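Local coordinates for protein 361aa long hypothetical D-aminopeptidase (Pyrococcus horikoshii, PDB 2DRH) that probably acts as an aminopeptidase of the DmpA-like S58 peptidase family, cleaving residues from the N-terminal end of peptides, although its true substrate is not established, at residues N19-V24 / I185-R190; V201-L206 / E317-A322; L224-W229 / Y342-E347; A218-G223 / L350-R355; G252-R257 / I300-D305. All blocks are in the same frame, centred on the assembly; numbering follows the deposited sequence.

Contact 1 (N19-V24 / I185-R190); sequences NKITDV and IGSASR
Strand 184-193 of the larger mixed sheet is joined here to the loop that precedes strand 28-36. The loop makes a short 3-10 turn at 21-23. It meets the strand through three hydrogen bonds, each using at least one side chain. N19 has CG anti to its backbone N (chi1 -169°), which brings OD1 to the S189 N at 3.1 Å. That bond is nearly straight at N-H, but the donor sits above the carbonyl plane. The other end of the N19 amide, ND2, is held by E321 of helix 309-328. S187 points at the loop, and its OG accepts from the I21 N at 3.0 Å. The same hydroxyl also pairs with the A203 O on the next strand. S189 OG donates to the D23 OD2 at 2.6 Å, on the anti lone pair of that oxygen. D23 OD2 also takes the K20 N at 3.0 Å, from above the carboxylate plane. Between these bonds the A188 CA makes a CA-H...O contact of 3.2 Å with the N19 O. One carboxylate oxygen thus ties the turn to itself and to the strand, and the two donors probably help keep D23 ionised.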
# COMPACT_ATOMS: atom_id res chain seq x y z
N ASN A 19 -27.59 4.41 19.98
CA ASN A 19 -27.02 5.25 18.93
C ASN A 19 -25.59 5.60 19.32
O ASN A 19 -25.18 6.76 19.31
CB ASN A 19 -27.85 6.52 18.71
CG ASN A 19 -27.43 7.27 17.45
OD1 ASN A 19 -27.00 6.67 16.46
ND2 ASN A 19 -27.57 8.60 17.47
N LYS A 20 -24.85 4.56 19.70
CA LYS A 20 -23.45 4.68 20.11
C LYS A 20 -22.73 3.42 19.63
O LYS A 20 -23.37 2.39 19.38
CB LYS A 20 -23.33 4.78 21.63
CG LYS A 20 -23.81 6.09 22.24
CD LYS A 20 -23.77 5.99 23.76
CE LYS A 20 -24.20 7.28 24.45
NZ LYS A 20 -23.12 8.32 24.43
N ILE A 21 -21.41 3.50 19.53
CA ILE A 21 -20.62 2.36 19.08
C ILE A 21 -20.87 1.11 19.94
O ILE A 21 -20.72 -0.02 19.46
CB ILE A 21 -19.12 2.69 19.08
CG1 ILE A 21 -18.34 1.58 18.39
CG2 ILE A 21 -18.63 2.90 20.51
CD1 ILE A 21 -16.86 1.89 18.20
N THR A 22 -21.25 1.31 21.20
CA THR A 22 -21.50 0.20 22.11
C THR A 22 -22.80 -0.56 21.80
O THR A 22 -23.17 -1.49 22.52
CB THR A 22 -21.55 0.67 23.57
OG1 THR A 22 -22.43 1.79 23.68
CG2 THR A 22 -20.17 1.06 24.05
N ASP A 23 -23.49 -0.15 20.74
CA ASP A 23 -24.70 -0.86 20.35
C ASP A 23 -24.21 -2.17 19.76
O ASP A 23 -24.97 -3.11 19.55
CB ASP A 23 -25.50 -0.07 19.31
CG ASP A 23 -26.40 0.98 19.94
OD1 ASP A 23 -27.03 0.66 20.96
OD2 ASP A 23 -26.48 2.11 19.42
N VAL A 24 -22.90 -2.22 19.50
CA VAL A 24 -22.28 -3.44 19.00
C VAL A 24 -22.01 -4.17 20.32
O VAL A 24 -21.09 -3.82 21.06
CB VAL A 24 -20.95 -3.14 18.27
CG1 VAL A 24 -20.29 -4.44 17.81
CG2 VAL A 24 -21.21 -2.25 17.06
N ILE A 185 -15.29 13.87 21.58
CA ILE A 185 -15.80 12.54 21.29
C ILE A 185 -17.23 12.59 20.78
O ILE A 185 -18.07 13.30 21.33
CB ILE A 185 -15.75 11.64 22.56
CG1 ILE A 185 -14.31 11.51 23.06
CG2 ILE A 185 -16.36 10.27 22.26
CD1 ILE A 185 -13.38 10.75 22.12
N GLY A 186 -17.49 11.85 19.71
CA GLY A 186 -18.83 11.78 19.13
C GLY A 186 -19.10 10.32 18.78
O GLY A 186 -18.16 9.57 18.54
N SER A 187 -20.35 9.90 18.77
CA SER A 187 -20.64 8.51 18.44
C SER A 187 -22.04 8.32 17.87
O SER A 187 -22.92 9.15 18.05
CB SER A 187 -20.45 7.62 19.67
OG SER A 187 -20.28 6.26 19.29
N ALA A 188 -22.22 7.21 17.16
CA ALA A 188 -23.50 6.89 16.56
C ALA A 188 -23.44 5.48 16.00
O ALA A 188 -22.35 4.94 15.82
CB ALA A 188 -23.83 7.89 15.45
N SER A 189 -24.60 4.90 15.72
CA SER A 189 -24.65 3.55 15.18
C SER A 189 -25.78 3.45 14.17
O SER A 189 -26.68 4.29 14.15
CB SER A 189 -24.86 2.52 16.29
OG SER A 189 -26.16 2.65 16.85
N ARG A 190 -25.73 2.41 13.34
CA ARG A 190 -26.75 2.18 12.34
C ARG A 190 -27.02 0.69 12.25
O ARG A 190 -26.11 -0.12 12.44
CB ARG A 190 -26.29 2.69 10.97
CG ARG A 190 -26.29 4.21 10.84
CD ARG A 190 -27.70 4.77 11.00
NE ARG A 190 -27.75 6.20 10.73
CZ ARG A 190 -27.36 7.16 11.57
NH1 ARG A 190 -26.88 6.84 12.77
NH2 ARG A 190 -27.45 8.43 11.21

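Contact 2 (V201-L206 / E317-A322); sequences VGALVL and EAVEEA
Small side chains meet first. A203 CB lies 3.6 Å from A318 CB, the closest approach of the methyls here. A203 CB also lies 4.4 Å from A322 CB, so it sits beside two alanines one helical turn apart. V319 CG2 comes near the same methyl from the flank. Further along the strand V205 takes over. Its CG1 is anti to the carbonyl carbon (chi1 -55°) and packs on A322 CB at 3.8 Å. Its CG2, in the crowded position between backbone N and carbonyl carbon, reaches the A322 O at 3.4 Å. At the other end the A318 CB rests near the V201 O.

The strand's alternation positions these groups. V201, A203 and V205 point toward helix 309-328, while L204 points away from it. The axes of the two short segments come within 7.4 Å and run at 35° to each other. Strand 198-207 is flanked by strands 184-193 and 240-246, and I244 of the latter touches both A203 and V319. E317 and E321, on another side of the helix, form salt bridges with R190.

No hydrogen bond crosses between strand and helix. The contact is apolar packing of a helix on a sheet, and the alanine methyls let the helix lie close. The ionic links to R190 stand beside this layer, so charged groups border the apolar packing without entering it.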
# COMPACT_ATOMS: atom_id res chain seq x y z
N VAL A 201 -23.63 -1.36 12.85
CA VAL A 201 -22.38 -0.68 12.54
C VAL A 201 -22.30 0.54 13.46
O VAL A 201 -23.12 1.45 13.36
CB VAL A 201 -22.34 -0.17 11.08
CG1 VAL A 201 -21.10 0.72 10.88
CG2 VAL A 201 -22.30 -1.35 10.12
N GLY A 202 -21.33 0.53 14.37
CA GLY A 202 -21.18 1.65 15.28
C GLY A 202 -19.94 2.47 15.01
O GLY A 202 -18.97 1.98 14.43
N ALA A 203 -19.95 3.73 15.43
CA ALA A 203 -18.80 4.60 15.22
C ALA A 203 -18.52 5.54 16.37
O ALA A 203 -19.43 6.10 16.97
CB ALA A 203 -18.98 5.41 13.94
N LEU A 204 -17.24 5.69 16.68
CA LEU A 204 -16.80 6.61 17.71
C LEU A 204 -15.70 7.44 17.06
O LEU A 204 -14.75 6.91 16.48
CB LEU A 204 -16.24 5.85 18.92
CG LEU A 204 -15.71 6.74 20.05
CD1 LEU A 204 -15.68 5.96 21.34
CD2 LEU A 204 -14.31 7.27 19.72
N VAL A 205 -15.83 8.76 17.13
CA VAL A 205 -14.83 9.62 16.53
C VAL A 205 -14.24 10.60 17.51
O VAL A 205 -14.88 10.98 18.49
CB VAL A 205 -15.42 10.42 15.34
CG1 VAL A 205 -16.05 9.47 14.32
CG2 VAL A 205 -16.44 11.43 15.86
N LEU A 206 -13.01 11.00 17.24
CA LEU A 206 -12.29 11.98 18.03
C LEU A 206 -12.05 13.06 16.99
O LEU A 206 -11.16 12.93 16.16
CB LEU A 206 -10.95 11.41 18.53
CG LEU A 206 -10.01 12.37 19.27
CD1 LEU A 206 -10.73 12.95 20.48
CD2 LEU A 206 -8.74 11.65 19.69
N GLU A 317 -22.51 6.73 7.14
CA GLU A 317 -23.56 7.39 7.91
C GLU A 317 -23.18 7.55 9.38
O GLU A 317 -23.27 8.64 9.93
CB GLU A 317 -24.86 6.61 7.82
CG GLU A 317 -25.77 7.04 6.69
CD GLU A 317 -27.01 6.17 6.60
OE1 GLU A 317 -27.66 5.93 7.65
OE2 GLU A 317 -27.35 5.75 5.49
N ALA A 318 -22.78 6.45 10.01
CA ALA A 318 -22.40 6.47 11.41
C ALA A 318 -21.30 7.50 11.66
O ALA A 318 -21.33 8.23 12.64
CB ALA A 318 -21.93 5.09 11.85
N VAL A 319 -20.32 7.56 10.76
CA VAL A 319 -19.22 8.52 10.91
C VAL A 319 -19.72 9.95 10.78
O VAL A 319 -19.39 10.78 11.61
CB VAL A 319 -18.10 8.27 9.86
CG1 VAL A 319 -17.11 9.46 9.85
CG2 VAL A 319 -17.36 6.98 10.20
N GLU A 320 -20.51 10.24 9.76
CA GLU A 320 -21.01 11.60 9.57
C GLU A 320 -21.77 12.10 10.79
O GLU A 320 -21.52 13.21 11.27
CB GLU A 320 -21.91 11.69 8.33
CG GLU A 320 -22.36 13.12 8.01
CD GLU A 320 -23.22 13.23 6.75
OE1 GLU A 320 -23.11 12.35 5.86
OE2 GLU A 320 -23.99 14.21 6.64
N GLU A 321 -22.70 11.29 11.30
CA GLU A 321 -23.45 11.73 12.46
C GLU A 321 -22.54 11.79 13.68
O GLU A 321 -22.63 12.73 14.48
CB GLU A 321 -24.64 10.80 12.75
CG GLU A 321 -25.71 11.49 13.61
CD GLU A 321 -26.66 10.52 14.31
OE1 GLU A 321 -27.21 9.62 13.64
OE2 GLU A 321 -26.86 10.67 15.53
N ALA A 322 -21.65 10.81 13.83
CA ALA A 322 -20.74 10.78 14.97
C ALA A 322 -19.92 12.06 15.06
O ALA A 322 -19.66 12.56 16.15
CB ALA A 322 -19.82 9.58 14.89

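Contact 3 (L224-W229 / Y342-E347); sequences LELKNW and YALPKE
W229 carries this contact. From CB its chain runs with CG anti to the backbone N (chi1 -165°), and the indole swings toward the loop ahead of helix 346-355. CD1 comes next and lies 4.3 Å from the Y342 CB. NE1 is 3.9 Å from that same CB, which sits at the edge of the ring, near its plane. NE1 also donates to a water at 2.9 Å. This water passes a hydrogen bond to the A343 O, so the indole N-H is linked to the loop backbone.

Beyond NE1 the six-membered ring lies against P345. P345 CG stands 3.6 Å from the centroid of that ring, only 5° off the ring normal, a CH-pi contact over the face. P345 CB is shifted toward the tip of the indole and meets CZ2 at 3.5 Å. P345 CD lies nearer CE2 and NE1. The proline ring thus lies over one face of the indole, centred on its six-membered ring.

L226 meets the proline as well. Its CD2 is 3.7 Å from the P345 CG, tip to tip, and 3.8 Å from the L344 CD1, whose side chain crosses it at about a right angle. A type I turn from L226 to W229 presents both side chains to the same loop.

P345 is the N-cap residue of helix 346-355, so the indole packs where that helix starts. L226 belongs to the turn that leaves helix 222-225 and also touches I352. F181 of strand 181-182 touches both L226 and L344, and L327 of helix 309-328 lies against L344.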
# COMPACT_ATOMS: atom_id res chain seq x y z
N LEU A 224 -20.53 28.40 7.16
CA LEU A 224 -20.62 29.76 6.63
C LEU A 224 -21.66 30.60 7.37
O LEU A 224 -21.42 31.78 7.66
CB LEU A 224 -20.97 29.72 5.14
CG LEU A 224 -19.85 29.21 4.24
CD1 LEU A 224 -20.36 29.11 2.81
CD2 LEU A 224 -18.66 30.16 4.33
N GLU A 225 -22.80 30.00 7.67
CA GLU A 225 -23.85 30.71 8.39
C GLU A 225 -23.37 31.17 9.76
O GLU A 225 -23.86 32.16 10.30
CB GLU A 225 -25.08 29.81 8.55
CG GLU A 225 -25.86 29.54 7.26
CD GLU A 225 -26.40 30.81 6.61
OE1 GLU A 225 -26.75 31.77 7.35
OE2 GLU A 225 -26.49 30.85 5.37
N LEU A 226 -22.41 30.45 10.33
CA LEU A 226 -21.88 30.80 11.64
C LEU A 226 -20.45 31.36 11.57
O LEU A 226 -19.70 31.26 12.54
CB LEU A 226 -21.94 29.58 12.58
CG LEU A 226 -23.33 29.25 13.15
CD1 LEU A 226 -24.33 29.04 12.02
CD2 LEU A 226 -23.25 28.00 14.01
N LYS A 227 -20.10 31.94 10.43
CA LYS A 227 -18.78 32.53 10.20
C LYS A 227 -18.26 33.34 11.39
O LYS A 227 -17.19 33.08 11.92
CB LYS A 227 -18.83 33.48 9.01
CG LYS A 227 -18.79 32.86 7.64
CD LYS A 227 -19.36 33.83 6.61
CE LYS A 227 -18.75 35.22 6.75
NZ LYS A 227 -17.27 35.20 6.66
N ASN A 228 -19.05 34.33 11.78
CA ASN A 228 -18.68 35.25 12.84
C ASN A 228 -18.86 34.81 14.29
O ASN A 228 -18.55 35.57 15.21
CB ASN A 228 -19.42 36.57 12.61
CG ASN A 228 -19.09 37.18 11.25
OD1 ASN A 228 -19.97 37.70 10.56
ND2 ASN A 228 -17.82 37.11 10.87
N TRP A 229 -19.36 33.59 14.51
CA TRP A 229 -19.52 33.13 15.88
C TRP A 229 -18.11 33.12 16.50
O TRP A 229 -17.16 32.67 15.88
CB TRP A 229 -20.14 31.73 15.90
CG TRP A 229 -20.66 31.34 17.25
CD1 TRP A 229 -19.97 30.72 18.25
CD2 TRP A 229 -21.97 31.60 17.76
NE1 TRP A 229 -20.77 30.58 19.36
CE2 TRP A 229 -22.01 31.11 19.09
CE3 TRP A 229 -23.13 32.19 17.23
CZ2 TRP A 229 -23.15 31.20 19.90
CZ3 TRP A 229 -24.26 32.29 18.04
CH2 TRP A 229 -24.27 31.80 19.36
N TYR A 342 -15.91 27.69 21.52
CA TYR A 342 -17.29 27.64 21.97
C TYR A 342 -18.04 26.48 21.35
O TYR A 342 -17.81 26.13 20.20
CB TYR A 342 -18.01 28.94 21.64
CG TYR A 342 -17.44 30.15 22.33
CD1 TYR A 342 -16.32 30.81 21.81
CD2 TYR A 342 -18.00 30.63 23.51
CE1 TYR A 342 -15.78 31.92 22.46
CE2 TYR A 342 -17.48 31.74 24.17
CZ TYR A 342 -16.37 32.38 23.64
OH TYR A 342 -15.85 33.47 24.29
N ALA A 343 -18.95 25.90 22.12
CA ALA A 343 -19.75 24.79 21.64
C ALA A 343 -20.68 25.28 20.55
O ALA A 343 -21.19 26.40 20.62
CB ALA A 343 -20.56 24.20 22.78
N LEU A 344 -20.89 24.45 19.54
CA LEU A 344 -21.78 24.79 18.44
C LEU A 344 -23.15 25.18 19.00
O LEU A 344 -23.79 24.39 19.67
CB LEU A 344 -21.92 23.59 17.51
CG LEU A 344 -22.74 23.72 16.23
CD1 LEU A 344 -22.01 24.63 15.24
CD2 LEU A 344 -22.94 22.34 15.63
N PRO A 345 -23.61 26.42 18.73
CA PRO A 345 -24.91 26.88 19.22
C PRO A 345 -26.08 26.09 18.64
O PRO A 345 -26.49 26.31 17.50
CB PRO A 345 -24.93 28.35 18.81
CG PRO A 345 -24.08 28.36 17.57
CD PRO A 345 -22.92 27.49 17.98
N LYS A 346 -26.64 25.18 19.44
CA LYS A 346 -27.73 24.31 19.01
C LYS A 346 -29.05 24.97 18.59
O LYS A 346 -29.69 24.51 17.65
CB LYS A 346 -27.98 23.25 20.09
CG LYS A 346 -26.81 22.27 20.22
CD LYS A 346 -26.99 21.26 21.36
CE LYS A 346 -26.80 21.90 22.72
NZ LYS A 346 -25.45 22.51 22.90
N GLU A 347 -29.45 26.04 19.27
CA GLU A 347 -30.69 26.74 18.91
C GLU A 347 -30.46 27.49 17.61
O GLU A 347 -31.36 27.65 16.80
CB GLU A 347 -31.11 27.71 20.01
CG GLU A 347 -31.62 27.04 21.27
CD GLU A 347 -32.76 26.08 21.00
OE1 GLU A 347 -33.70 26.45 20.27
OE2 GLU A 347 -32.73 24.95 21.53
O HOH W 1 -21.42 29.22 21.89

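Contact 4 (A218-G223 / L350-R355); sequences AGVPVG and LRIMRR
No hydrogen bond crosses this contact. Its packing is apolar, and it divides into thioether packing and packing between branched side chains. M353 supplies the first kind. Its chain leaves CB with CG anti to the carbonyl carbon, then bends at chi2 (-54°) and chi3 (-80°), which turns the thioether toward the loop. SD lies 3.8 Å from the V220 CG2 and 4.2 Å from the V222 CG2. CE goes further and ends 3.7 Å from the A218 CB, with V220 CG2 also close. The thioether therefore runs past both valines to an alanine. An alanine in place of M353 would remove CG, SD and CE and would probably loosen the packing of A218, V220 and V222 against the helix.

The segment 218-223 is the loop that leads into helix 222-225. P221 is the centre of an inverse gamma turn, closed by the V222 N and the V220 O, and it also stands at the N-cap of that helix. V220 points toward helix 346-355 and V222 reaches it with CG2, while P221 points away from it and packs on R358 of the second subunit.

The second kind comes from I352. CG2 is anti to its backbone N and reaches the V220 CG1 at 3.5 Å, the two side chains crossing obliquely. The V222 CG2 is looser, at 4.3 Å from that same I352 methyl. V220 thus gives one methyl to I352 and the other to M353. V222 meets both residues through CG2 alone. R358 of the same chain touches V220, and L226 packs on I352.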
# COMPACT_ATOMS: atom_id res chain seq x y z
N ALA A 218 -25.70 17.81 7.35
CA ALA A 218 -26.82 17.28 6.59
C ALA A 218 -26.98 18.09 5.31
O ALA A 218 -28.10 18.41 4.91
CB ALA A 218 -28.10 17.32 7.42
N GLY A 219 -25.85 18.45 4.70
CA GLY A 219 -25.87 19.21 3.46
C GLY A 219 -25.92 20.72 3.58
O GLY A 219 -25.65 21.43 2.61
N VAL A 220 -26.26 21.21 4.77
CA VAL A 220 -26.35 22.65 5.00
C VAL A 220 -25.01 23.25 5.41
O VAL A 220 -24.37 22.78 6.35
CB VAL A 220 -27.40 22.95 6.11
CG1 VAL A 220 -27.54 24.46 6.30
CG2 VAL A 220 -28.74 22.32 5.74
N PRO A 221 -24.56 24.31 4.70
CA PRO A 221 -23.28 24.95 5.02
C PRO A 221 -23.32 25.73 6.34
O PRO A 221 -23.14 26.95 6.37
CB PRO A 221 -23.03 25.85 3.81
CG PRO A 221 -24.41 26.21 3.37
CD PRO A 221 -25.16 24.89 3.49
N VAL A 222 -23.56 25.00 7.42
CA VAL A 222 -23.65 25.56 8.76
C VAL A 222 -22.40 26.35 9.13
O VAL A 222 -22.45 27.25 9.96
CB VAL A 222 -23.88 24.45 9.80
CG1 VAL A 222 -23.92 25.04 11.19
CG2 VAL A 222 -25.18 23.69 9.49
N GLY A 223 -21.27 26.01 8.52
CA GLY A 223 -20.03 26.71 8.82
C GLY A 223 -20.07 28.16 8.39
O GLY A 223 -19.68 29.05 9.15
N LEU A 350 -30.66 25.00 14.87
CA LEU A 350 -32.03 24.66 14.50
C LEU A 350 -32.59 25.70 13.54
O LEU A 350 -33.30 25.37 12.60
CB LEU A 350 -32.92 24.57 15.74
CG LEU A 350 -32.75 23.31 16.59
CD1 LEU A 350 -33.69 23.37 17.78
CD2 LEU A 350 -33.03 22.07 15.75
N ARG A 351 -32.25 26.96 13.79
CA ARG A 351 -32.69 28.07 12.95
C ARG A 351 -32.15 27.92 11.53
O ARG A 351 -32.89 28.07 10.55
CB ARG A 351 -32.23 29.40 13.55
CG ARG A 351 -32.48 30.60 12.67
CD ARG A 351 -31.90 31.86 13.29
NE ARG A 351 -30.44 31.91 13.20
CZ ARG A 351 -29.76 32.20 12.09
NH1 ARG A 351 -30.39 32.47 10.96
NH2 ARG A 351 -28.44 32.23 12.13
N ILE A 352 -30.85 27.65 11.41
CA ILE A 352 -30.24 27.50 10.09
C ILE A 352 -30.82 26.32 9.33
O ILE A 352 -31.14 26.44 8.15
CB ILE A 352 -28.70 27.33 10.18
CG1 ILE A 352 -28.03 28.69 10.43
CG2 ILE A 352 -28.15 26.74 8.89
CD1 ILE A 352 -27.67 28.95 11.86
N MET A 353 -30.96 25.18 10.00
CA MET A 353 -31.52 24.00 9.37
C MET A 353 -32.91 24.32 8.84
O MET A 353 -33.28 23.88 7.75
CB MET A 353 -31.58 22.83 10.36
CG MET A 353 -30.20 22.33 10.85
SD MET A 353 -29.02 21.89 9.52
CE MET A 353 -29.60 20.24 9.07
N ARG A 354 -33.69 25.08 9.60
CA ARG A 354 -35.03 25.46 9.18
C ARG A 354 -35.01 26.38 7.96
O ARG A 354 -35.83 26.23 7.05
CB ARG A 354 -35.79 26.15 10.32
CG ARG A 354 -36.54 25.18 11.24
CD ARG A 354 -37.59 25.91 12.07
NE ARG A 354 -36.98 26.77 13.09
CZ ARG A 354 -36.73 26.38 14.34
NH1 ARG A 354 -37.04 25.14 14.72
NH2 ARG A 354 -36.17 27.22 15.19
N ARG A 355 -34.07 27.33 7.92
CA ARG A 355 -33.96 28.24 6.79
C ARG A 355 -33.70 27.47 5.49
O ARG A 355 -34.05 27.93 4.41
CB ARG A 355 -32.83 29.25 7.02
CG ARG A 355 -32.54 30.14 5.80
CD ARG A 355 -31.27 30.96 5.97
NE ARG A 355 -31.43 32.09 6.89
CZ ARG A 355 -32.18 33.15 6.64
NH1 ARG A 355 -32.86 33.24 5.50
NH2 ARG A 355 -32.27 34.13 7.54

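Contact 5 (G252-R257 / I300-D305); sequences GRQLNR and IKALPD
The D305 carboxylate is turned steeply against each of the three side chains that grip it from helix 252-268. Its plane stands 64° from the R253 guanidinium. R253 has CG anti to the backbone N and bends at chi3, so the two groups meet tip to tip. NH2 donates to the D305 OD2 at 2.9 Å on the syn lone pair, in a salt bridge. NH1 adds two weak, longer bonds to the same carboxylate.

Q254 is extended beyond CG and also comes tip to tip, its amide 77° from the carboxylate. NE2 reaches the D305 OD1 at 3.0 Å from above the carboxylate plane. It also donates to the L303 O at 2.8 Å, almost along the C=O axis. Both acceptors lie in the plane of the amide, so the two N-H groups of NE2, together with the T251 N that bonds OE1, fix its rotation. Replacing Q254 by an alanine would remove these bonds and would probably let segment 303-305 shift from the helix.

R257 crosses D305 obliquely. Its NH1 makes a salt bridge with the D305 OD1 at 2.8 Å, although the hydrogen bond is weak in angle. The guanidinium is held more strongly outside, by N275 of the second subunit, and its NE pairs with E88 of the third subunit. The two arginines probably keep D305 ionised.

The contact lies at the start of helix 252-268, against the end of strand 298-302 and the loop leading to helix 309-328. I300 and A302 pair antiparallel with a strand of the third subunit, so the sheet continues there.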
# COMPACT_ATOMS: atom_id res chain seq x y z
N GLY A 252 -10.08 -9.67 7.25
CA GLY A 252 -9.23 -8.49 7.39
C GLY A 252 -9.34 -7.59 6.17
O GLY A 252 -9.54 -6.38 6.30
N ARG A 253 -9.21 -8.17 4.99
CA ARG A 253 -9.29 -7.41 3.74
C ARG A 253 -10.56 -6.59 3.68
O ARG A 253 -10.53 -5.40 3.32
CB ARG A 253 -9.24 -8.36 2.54
CG ARG A 253 -9.45 -7.66 1.19
CD ARG A 253 -9.54 -8.68 0.08
NE ARG A 253 -10.57 -9.67 0.39
CZ ARG A 253 -11.87 -9.44 0.28
NH1 ARG A 253 -12.30 -8.26 -0.14
NH2 ARG A 253 -12.74 -10.39 0.60
N GLN A 254 -11.68 -7.22 4.02
CA GLN A 254 -12.98 -6.55 4.00
C GLN A 254 -13.05 -5.43 5.02
O GLN A 254 -13.72 -4.43 4.79
CB GLN A 254 -14.10 -7.57 4.27
CG GLN A 254 -14.25 -8.60 3.16
CD GLN A 254 -15.40 -9.57 3.41
OE1 GLN A 254 -15.39 -10.32 4.40
NE2 GLN A 254 -16.38 -9.56 2.52
N LEU A 255 -12.38 -5.61 6.15
CA LEU A 255 -12.39 -4.58 7.18
C LEU A 255 -11.55 -3.37 6.74
O LEU A 255 -11.79 -2.25 7.19
CB LEU A 255 -11.92 -5.18 8.51
CG LEU A 255 -12.98 -6.13 9.12
CD1 LEU A 255 -12.38 -7.04 10.18
CD2 LEU A 255 -14.11 -5.30 9.72
N ASN A 256 -10.58 -3.59 5.85
CA ASN A 256 -9.79 -2.47 5.35
C ASN A 256 -10.72 -1.67 4.44
O ASN A 256 -10.66 -0.44 4.42
CB ASN A 256 -8.58 -2.94 4.53
CG ASN A 256 -7.40 -3.30 5.40
OD1 ASN A 256 -7.16 -2.67 6.43
ND2 ASN A 256 -6.63 -4.30 4.97
N ARG A 257 -11.59 -2.37 3.73
CA ARG A 257 -12.54 -1.70 2.83
C ARG A 257 -13.49 -0.85 3.67
O ARG A 257 -13.76 0.31 3.35
CB ARG A 257 -13.34 -2.73 2.02
CG ARG A 257 -12.48 -3.71 1.21
CD ARG A 257 -13.35 -4.62 0.34
NE ARG A 257 -13.85 -3.96 -0.86
CZ ARG A 257 -14.90 -4.36 -1.57
NH1 ARG A 257 -15.58 -5.44 -1.19
NH2 ARG A 257 -15.27 -3.71 -2.66
N ILE A 300 -13.38 -19.03 9.17
CA ILE A 300 -13.69 -17.62 9.29
C ILE A 300 -15.06 -17.37 8.68
O ILE A 300 -15.28 -17.67 7.51
CB ILE A 300 -12.67 -16.74 8.50
CG1 ILE A 300 -11.24 -17.05 8.94
CG2 ILE A 300 -13.01 -15.27 8.68
CD1 ILE A 300 -10.96 -16.78 10.39
N LYS A 301 -15.99 -16.85 9.47
CA LYS A 301 -17.32 -16.54 8.96
C LYS A 301 -17.14 -15.22 8.23
O LYS A 301 -16.47 -14.32 8.74
CB LYS A 301 -18.33 -16.35 10.09
CG LYS A 301 -18.64 -17.61 10.89
CD LYS A 301 -19.60 -17.31 12.05
CE LYS A 301 -19.01 -16.24 12.97
NZ LYS A 301 -19.87 -15.93 14.14
N ALA A 302 -17.72 -15.09 7.04
CA ALA A 302 -17.59 -13.87 6.27
C ALA A 302 -18.66 -13.69 5.20
O ALA A 302 -19.02 -14.63 4.49
CB ALA A 302 -16.21 -13.82 5.62
N LEU A 303 -19.16 -12.47 5.09
CA LEU A 303 -20.17 -12.14 4.10
C LEU A 303 -19.50 -11.97 2.75
O LEU A 303 -18.39 -11.44 2.66
CB LEU A 303 -20.86 -10.82 4.47
CG LEU A 303 -21.69 -10.78 5.75
CD1 LEU A 303 -21.97 -9.35 6.13
CD2 LEU A 303 -22.98 -11.56 5.55
N PRO A 304 -20.15 -12.43 1.67
CA PRO A 304 -19.56 -12.29 0.34
C PRO A 304 -19.56 -10.81 -0.00
O PRO A 304 -20.54 -10.11 0.25
CB PRO A 304 -20.51 -13.09 -0.54
CG PRO A 304 -21.83 -12.92 0.16
CD PRO A 304 -21.45 -13.13 1.60
N ASP A 305 -18.46 -10.32 -0.56
CA ASP A 305 -18.35 -8.91 -0.91
C ASP A 305 -19.52 -8.33 -1.69
O ASP A 305 -19.84 -7.16 -1.56
CB ASP A 305 -17.04 -8.67 -1.68
CG ASP A 305 -15.83 -8.77 -0.79
OD1 ASP A 305 -15.67 -7.90 0.08
OD2 ASP A 305 -15.05 -9.73 -0.95

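Overall arrangement
Contacts 1 and 2 lie near the spatial centre of the chain, their centres 6 Å apart. They use neighbouring strands of one sheet, 184-193 and 198-207, with a loop on one and helix 309-328 on the other. Contacts 3 and 4, centres 10 Å apart, both lie where helix 222-225 and its flanking loops meet helix 346-355 and the loop before it. Contact 5 sits across the chain's centre from contact 3, about 40 Å away between centres. Contact 1 closes before the others open. Contact 2 alternates with contacts 3 and 4. Contact 5 is nested within contacts 2, 3 and 4, and contact 3 within contact 4. A buried sheet core is thus flanked by two outer regions.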